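Local structure of prolyl-tRNA synthetase (Naegleria fowleri, 6UYH) at residues Pro77-Lys82 against Glu112-Arg117; Leu373-Thr378 against Asp399-Ser404. The protein probably attaches proline to its cognate tRNA in an ATP-dependent reaction, and is seen here with the inhibitor halofuginone and the ATP analogue AMPPNP bound. All coordinates share one frame; numbering follows the deposited sequence.

Interactions 1 and 2 lie on opposite sides of the chain's centre, their centres about 47 Å and nearest atoms about 30 Å apart, without touching. Along the chain, interaction 1 closes before interaction 2 opens. Interaction 1 pairs strands 79-81 and 108-116, which belong with strand 100-105 to a small antiparallel sheet; the V80 side chain lies about 7 Å from bound halofuginone, and the second subunit covers part of this contact. Interaction 2 sets the end of strand 370-375, in the five-stranded sheet of the anticodon-binding domain, against helix 391-415, with no other protein chain touching it. Interaction 1 thus lies near the inhibitor site, interaction 2 at the domain that probably recognises tRNA.

Interaction 1: residues Pro77-Lys82 against Glu112-Arg117; sequences PLFVTK and EPIALR. With EDO (1,2-ethanediol), chain F.
F79 and I114 meet with the methyl CD1 of I114 over one face of the phenyl ring, 3.8 Å from its centroid and 23° off the normal, a CH-pi contact. The ring stands beside the L116 side chain and points the same way, its CE1 3.6 Å from L116 CD2, while L78 CD2 lies over the opposite face toward the rim. I114 reaches the ring with CG1 set between its backbone N and carbonyl carbon (chi1 55°) and CD1 extended beyond. The backbones carrying these side chains pair antiparallel at an outer strand of a three-stranded sheet: V80 and A115 are a hydrogen-bonded pair, with A115 N to V80 O at 2.9 Å, and F79 and L116 a non-hydrogen-bonded one. On the other face V80 CG1 packs on A115 CB at 3.8 Å, and both residues touch L85 of helix 82-85. Past the strand, R117 N donates to L78 O at 2.8 Å, and its guanidinium lays one face over L78 CA; water 1 bridges R117 NH1 and P77 O, while N147 takes a bond from NH2. L116 of the second subunit packs on F79, and Y39 of that subunit hydrogen-bonds to F79 O.

Interaction 2: residues Leu373-Thr378 against Asp399-Ser404; sequences LCRRDT and DKIHDS. With EDO (1,2-ethanediol), chain B; EDO (1,2-ethanediol), chain Z; EDO (1,2-ethanediol), chain Q.
R375 and S404 make the direct hydrogen bond of this contact: NH2 of the arginine donates to OG of the serine at 3.0 Å, with the oxygen close to the guanidinium plane. The same NH2 also joins the salt bridge in which R375 grips D377 side-on, NE to OD1 and NH2 to OD2, each at 2.9 Å and each through a syn lone pair; the first bond is almost straight, at 173°. Two bonds to one carboxylate fix the rotation of the guanidinium and present its remaining NH2 hydrogen to the helix. R375 CG lies between its backbone N and carbonyl carbon (chi1 52°), on a CB that already faces the helix.

Van der Waals contact comes from I401, which runs alongside R375 with its tip pointing the other way. I401 CD1 lies 3.6 Å from R375 CB, and CG1 sits over one face of the guanidinium, while I401 CG2 approaches D377 CG at 4.0 Å.

R375 NH1 is 4.3 Å from K400 NZ, a like-charge approach probably eased by water 3, which accepts from NH1 and weakly from NZ, and by a 1,2-ethanediol, probably from the crystallisation liquor, whose O2 accepts from both. A second diol shares a hydrogen bond with S404 OG.

The short strand and helix segments approach to 10.9 Å at 24°; helix 391-415 packs at the end of a strand from the mixed sheet of the anticodon-binding domain.

Interaction 1: residues Pro77-Lys82 against Glu112-Arg117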
loop_
_atom_site.group_PDB
_atom_site.type_symbol
_atom_site.label_atom_id
_atom_site.label_comp_id
_atom_site.label_asym_id
_atom_site.label_seq_id
_atom_site.Cartn_x
_atom_site.Cartn_y
_atom_site.Cartn_z
ATOM N N PRO A 77 -1.674 -12.340 -5.178
ATOM C CA PRO A 77 -2.951 -12.443 -4.457
ATOM C C PRO A 77 -2.824 -12.779 -2.970
ATOM O O PRO A 77 -1.837 -13.344 -2.487
ATOM C CB PRO A 77 -3.680 -13.572 -5.202
ATOM C CG PRO A 77 -3.119 -13.517 -6.589
ATOM C CD PRO A 77 -1.646 -13.249 -6.339
ATOM N N LEU A 78 -3.895 -12.425 -2.252
ATOM C CA LEU A 78 -4.055 -12.751 -0.836
ATOM C C LEU A 78 -4.334 -14.232 -0.629
ATOM O O LEU A 78 -3.995 -14.787 0.418
ATOM C CB LEU A 78 -5.225 -11.930 -0.255
ATOM C CG LEU A 78 -5.745 -12.282 1.143
ATOM C CD1 LEU A 78 -4.725 -11.919 2.217
ATOM C CD2 LEU A 78 -7.078 -11.578 1.397
ATOM N N PHE A 79 -4.976 -14.873 -1.596
ATOM C CA PHE A 79 -5.415 -16.252 -1.439
ATOM C C PHE A 79 -4.379 -17.205 -1.996
ATOM O O PHE A 79 -3.720 -16.914 -2.998
ATOM C CB PHE A 79 -6.741 -16.486 -2.157
ATOM C CG PHE A 79 -7.876 -15.699 -1.589
ATOM C CD1 PHE A 79 -8.222 -15.831 -0.249
ATOM C CD2 PHE A 79 -8.607 -14.834 -2.385
ATOM C CE1 PHE A 79 -9.279 -15.107 0.286
ATOM C CE2 PHE A 79 -9.659 -14.107 -1.858
ATOM C CZ PHE A 79 -9.998 -14.242 -0.527
ATOM N N VAL A 80 -4.278 -18.374 -1.368
ATOM C CA VAL A 80 -3.375 -19.419 -1.834
ATOM C C VAL A 80 -4.090 -20.755 -1.691
ATOM O O VAL A 80 -4.817 -20.982 -0.717
ATOM C CB VAL A 80 -2.023 -19.381 -1.076
ATOM C CG1 VAL A 80 -2.219 -19.545 0.448
ATOM C CG2 VAL A 80 -1.053 -20.441 -1.618
ATOM N N THR A 81 -3.910 -21.629 -2.681
ATOM C CA THR A 81 -4.552 -22.936 -2.621
ATOM C C THR A 81 -3.838 -23.857 -1.636
ATOM O O THR A 81 -2.661 -23.682 -1.302
ATOM C CB THR A 81 -4.600 -23.624 -3.992
ATOM O OG1 THR A 81 -3.269 -23.797 -4.505
ATOM C CG2 THR A 81 -5.454 -22.817 -4.991
ATOM N N LYS A 82 -4.589 -24.850 -1.160
ATOM C CA LYS A 82 -3.993 -25.910 -0.353
ATOM C C LYS A 82 -2.881 -26.610 -1.127
ATOM O O LYS A 82 -1.802 -26.874 -0.583
ATOM C CB LYS A 82 -5.081 -26.902 0.061
ATOM C CG LYS A 82 -4.654 -27.885 1.155
ATOM C CD LYS A 82 -5.816 -28.776 1.605
ATOM C CE LYS A 82 -6.365 -29.610 0.465
ATOM N NZ LYS A 82 -7.352 -30.626 0.948
ATOM N N GLU A 112 -14.012 -25.743 -2.429
ATOM C CA GLU A 112 -12.556 -25.694 -2.281
ATOM C C GLU A 112 -12.146 -24.605 -1.295
ATOM O O GLU A 112 -12.087 -23.419 -1.666
ATOM C CB GLU A 112 -11.886 -25.461 -3.633
ATOM C CG GLU A 112 -10.369 -25.484 -3.555
ATOM C CD GLU A 112 -9.696 -25.091 -4.861
ATOM O OE1 GLU A 112 -8.495 -24.765 -4.815
ATOM O OE2 GLU A 112 -10.359 -25.107 -5.924
ATOM N N PRO A 113 -11.874 -24.957 -0.038
ATOM C CA PRO A 113 -11.294 -23.979 0.892
ATOM C C PRO A 113 -9.958 -23.451 0.385
ATOM O O PRO A 113 -9.158 -24.179 -0.210
ATOM C CB PRO A 113 -11.124 -24.780 2.190
ATOM C CG PRO A 113 -12.156 -25.851 2.097
ATOM C CD PRO A 113 -12.244 -26.212 0.636
ATOM N N ILE A 114 -9.721 -22.168 0.629
ATOM C CA ILE A 114 -8.477 -21.513 0.248
ATOM C C ILE A 114 -7.941 -20.790 1.472
ATOM O O ILE A 114 -8.696 -20.427 2.380
ATOM C CB ILE A 114 -8.667 -20.540 -0.930
ATOM C CG1 ILE A 114 -9.758 -19.528 -0.601
ATOM C CG2 ILE A 114 -8.989 -21.304 -2.227
ATOM C CD1 ILE A 114 -10.003 -18.539 -1.709
ATOM N N ALA A 115 -6.631 -20.582 1.496
ATOM C CA ALA A 115 -5.971 -20.011 2.660
ATOM C C ALA A 115 -5.585 -18.553 2.433
ATOM O O ALA A 115 -5.482 -18.073 1.301
ATOM C CB ALA A 115 -4.735 -20.841 3.029
ATOM N N LEU A 116 -5.391 -17.843 3.542
ATOM C CA LEU A 116 -4.884 -16.480 3.506
ATOM C C LEU A 116 -3.364 -16.492 3.601
ATOM O O LEU A 116 -2.785 -17.245 4.393
ATOM C CB LEU A 116 -5.468 -15.648 4.648
ATOM C CG LEU A 116 -6.990 -15.655 4.774
ATOM C CD1 LEU A 116 -7.400 -14.834 5.972
ATOM C CD2 LEU A 116 -7.659 -15.137 3.491
ATOM N N ARG A 117 -2.735 -15.658 2.779
ATOM C CA ARG A 117 -1.303 -15.406 2.663
ATOM C C ARG A 117 -0.614 -15.337 4.021
ATOM O O ARG A 117 -0.846 -14.384 4.774
ATOM C CB ARG A 117 -1.100 -14.077 1.908
ATOM C CG ARG A 117 0.327 -13.550 1.860
ATOM C CD ARG A 117 0.406 -12.367 0.893
ATOM N NE ARG A 117 -0.558 -11.324 1.230
ATOM C CZ ARG A 117 -1.168 -10.542 0.347
ATOM N NH1 ARG A 117 -0.944 -10.675 -0.953
ATOM N NH2 ARG A 117 -2.021 -9.620 0.765
HETATM C C1 EDO F . -16.430 -22.901 -4.842
HETATM O O1 EDO F . -15.262 -23.450 -4.202
HETATM C C2 EDO F . -16.291 -21.377 -4.908
HETATM O O2 EDO F . -17.564 -20.714 -5.010
HETATM O O HOH W 1 0.876 -12.685 -2.257
HETATM O O HOH W 2 -7.303 -24.751 -2.284
#

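Interaction 2: residues Leu373-Thr378 against Asp399-Ser404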
loop_
_atom_site.group_PDB
_atom_site.type_symbol
_atom_site.label_atom_id
_atom_site.label_comp_id
_atom_site.label_asym_id
_atom_site.label_seq_id
_atom_site.Cartn_x
_atom_site.Cartn_y
_atom_site.Cartn_z
ATOM N N LEU A 373 13.299 26.930 22.477
ATOM C CA LEU A 373 13.194 25.592 21.914
ATOM C C LEU A 373 13.196 24.572 23.043
ATOM O O LEU A 373 13.877 24.758 24.056
ATOM C CB LEU A 373 14.348 25.302 20.937
ATOM C CG LEU A 373 14.186 25.711 19.467
ATOM C CD1 LEU A 373 13.898 27.193 19.336
ATOM C CD2 LEU A 373 15.419 25.352 18.662
ATOM N N CYS A 374 12.419 23.501 22.876
ATOM C CA CYS A 374 12.397 22.407 23.842
ATOM C C CYS A 374 12.395 21.095 23.077
ATOM O O CYS A 374 11.514 20.870 22.240
ATOM C CB CYS A 374 11.177 22.492 24.763
ATOM S SG CYS A 374 11.123 21.194 26.034
ATOM N N ARG A 375 13.377 20.238 23.352
ATOM C CA ARG A 375 13.515 18.966 22.651
ATOM C C ARG A 375 12.885 17.847 23.475
ATOM O O ARG A 375 13.132 17.736 24.681
ATOM C CB ARG A 375 14.981 18.661 22.334
ATOM C CG ARG A 375 15.942 18.731 23.511
ATOM C CD ARG A 375 17.376 18.598 23.020
ATOM N NE ARG A 375 17.686 17.229 22.615
ATOM C CZ ARG A 375 18.879 16.830 22.184
ATOM N NH1 ARG A 375 19.872 17.704 22.080
ATOM N NH2 ARG A 375 19.077 15.561 21.855
ATOM N N ARG A 376 12.069 17.024 22.807
ATOM C CA ARG A 376 11.223 16.032 23.468
ATOM C C ARG A 376 12.026 14.906 24.114
ATOM O O ARG A 376 11.620 14.377 25.153
ATOM C CB ARG A 376 10.241 15.459 22.442
ATOM C CG ARG A 376 9.339 14.336 22.939
ATOM C CD ARG A 376 8.311 14.815 23.959
ATOM N NE ARG A 376 7.473 13.696 24.372
ATOM C CZ ARG A 376 7.744 12.890 25.396
ATOM N NH1 ARG A 376 8.827 13.095 26.138
ATOM N NH2 ARG A 376 6.931 11.879 25.675
ATOM N N ASP A 377 13.155 14.524 23.521
ATOM C CA ASP A 377 13.858 13.336 23.995
ATOM C C ASP A 377 14.499 13.559 25.360
ATOM O O ASP A 377 14.435 12.678 26.223
ATOM C CB ASP A 377 14.894 12.893 22.963
ATOM C CG ASP A 377 15.977 13.916 22.751
ATOM O OD1 ASP A 377 15.694 15.128 22.903
ATOM O OD2 ASP A 377 17.114 13.499 22.443
ATOM N N THR A 378 15.115 14.728 25.584
ATOM C CA THR A 378 15.723 15.033 26.876
ATOM C C THR A 378 14.941 16.044 27.703
ATOM O O THR A 378 15.209 16.172 28.902
ATOM C CB THR A 378 17.153 15.569 26.697
ATOM O OG1 THR A 378 17.111 16.821 25.996
ATOM C CG2 THR A 378 18.011 14.581 25.915
ATOM N N ASP A 399 18.408 16.737 13.547
ATOM C CA ASP A 399 19.423 15.698 13.394
ATOM C C ASP A 399 20.135 15.433 14.714
ATOM O O ASP A 399 20.483 14.282 15.023
ATOM C CB ASP A 399 20.419 16.094 12.308
ATOM C CG ASP A 399 19.794 16.088 10.925
ATOM O OD1 ASP A 399 18.873 15.278 10.697
ATOM O OD2 ASP A 399 20.221 16.888 10.068
ATOM N N LYS A 400 20.361 16.485 15.506
ATOM C CA LYS A 400 20.964 16.308 16.823
ATOM C C LYS A 400 20.075 15.451 17.717
ATOM O O LYS A 400 20.568 14.585 18.448
ATOM C CB LYS A 400 21.225 17.677 17.461
ATOM C CG LYS A 400 22.163 17.669 18.648
ATOM C CD LYS A 400 22.308 19.065 19.260
ATOM C CE LYS A 400 23.678 19.237 19.915
ATOM N NZ LYS A 400 23.609 19.742 21.324
ATOM N N ILE A 401 18.758 15.676 17.668
ATOM C CA ILE A 401 17.827 14.850 18.433
ATOM C C ILE A 401 17.899 13.403 17.963
ATOM O O ILE A 401 17.979 12.470 18.772
ATOM C CB ILE A 401 16.398 15.411 18.325
ATOM C CG1 ILE A 401 16.280 16.727 19.098
ATOM C CG2 ILE A 401 15.376 14.405 18.834
ATOM C CD1 ILE A 401 14.931 17.419 18.907
ATOM N N HIS A 402 17.883 13.195 16.644
ATOM C CA HIS A 402 17.996 11.837 16.120
ATOM C C HIS A 402 19.269 11.159 16.619
ATOM O O HIS A 402 19.237 10.018 17.098
ATOM C CB HIS A 402 17.980 11.838 14.591
ATOM C CG HIS A 402 18.362 10.513 14.013
ATOM N ND1 HIS A 402 17.425 9.575 13.635
ATOM C CD2 HIS A 402 19.573 9.936 13.821
ATOM C CE1 HIS A 402 18.045 8.490 13.203
ATOM N NE2 HIS A 402 19.347 8.679 13.313
ATOM N N ASP A 403 20.409 11.840 16.485
ATOM C CA ASP A 403 21.675 11.245 16.902
ATOM C C ASP A 403 21.668 10.898 18.386
ATOM O O ASP A 403 22.155 9.831 18.778
ATOM C CB ASP A 403 22.830 12.195 16.576
ATOM C CG ASP A 403 23.016 12.393 15.079
ATOM O OD1 ASP A 403 22.416 11.631 14.294
ATOM O OD2 ASP A 403 23.761 13.311 14.686
ATOM N N SER A 404 21.117 11.780 19.224
ATOM C CA SER A 404 21.102 11.534 20.663
ATOM C C SER A 404 20.239 10.325 21.004
ATOM O O SER A 404 20.611 9.506 21.856
ATOM C CB SER A 404 20.587 12.768 21.406
ATOM O OG SER A 404 21.441 13.891 21.242
HETATM C C1 EDO B . 20.784 22.385 21.447
HETATM O O1 EDO B . 22.117 22.671 21.883
HETATM C C2 EDO B . 20.057 21.587 22.524
HETATM O O2 EDO B . 20.775 20.367 22.734
HETATM C C1 EDO Z . 24.778 13.272 22.806
HETATM O O1 EDO Z . 23.370 13.424 23.008
HETATM C C2 EDO Z . 25.041 12.018 21.987
HETATM O O2 EDO Z . 24.895 12.317 20.595
HETATM C C1 EDO Q . 15.421 15.333 9.993
HETATM O O1 EDO Q . 16.607 14.747 9.445
HETATM C C2 EDO Q . 15.486 16.842 9.786
HETATM O O2 EDO Q . 15.846 17.120 8.430
HETATM O O HOH W 3 22.619 16.760 22.024
#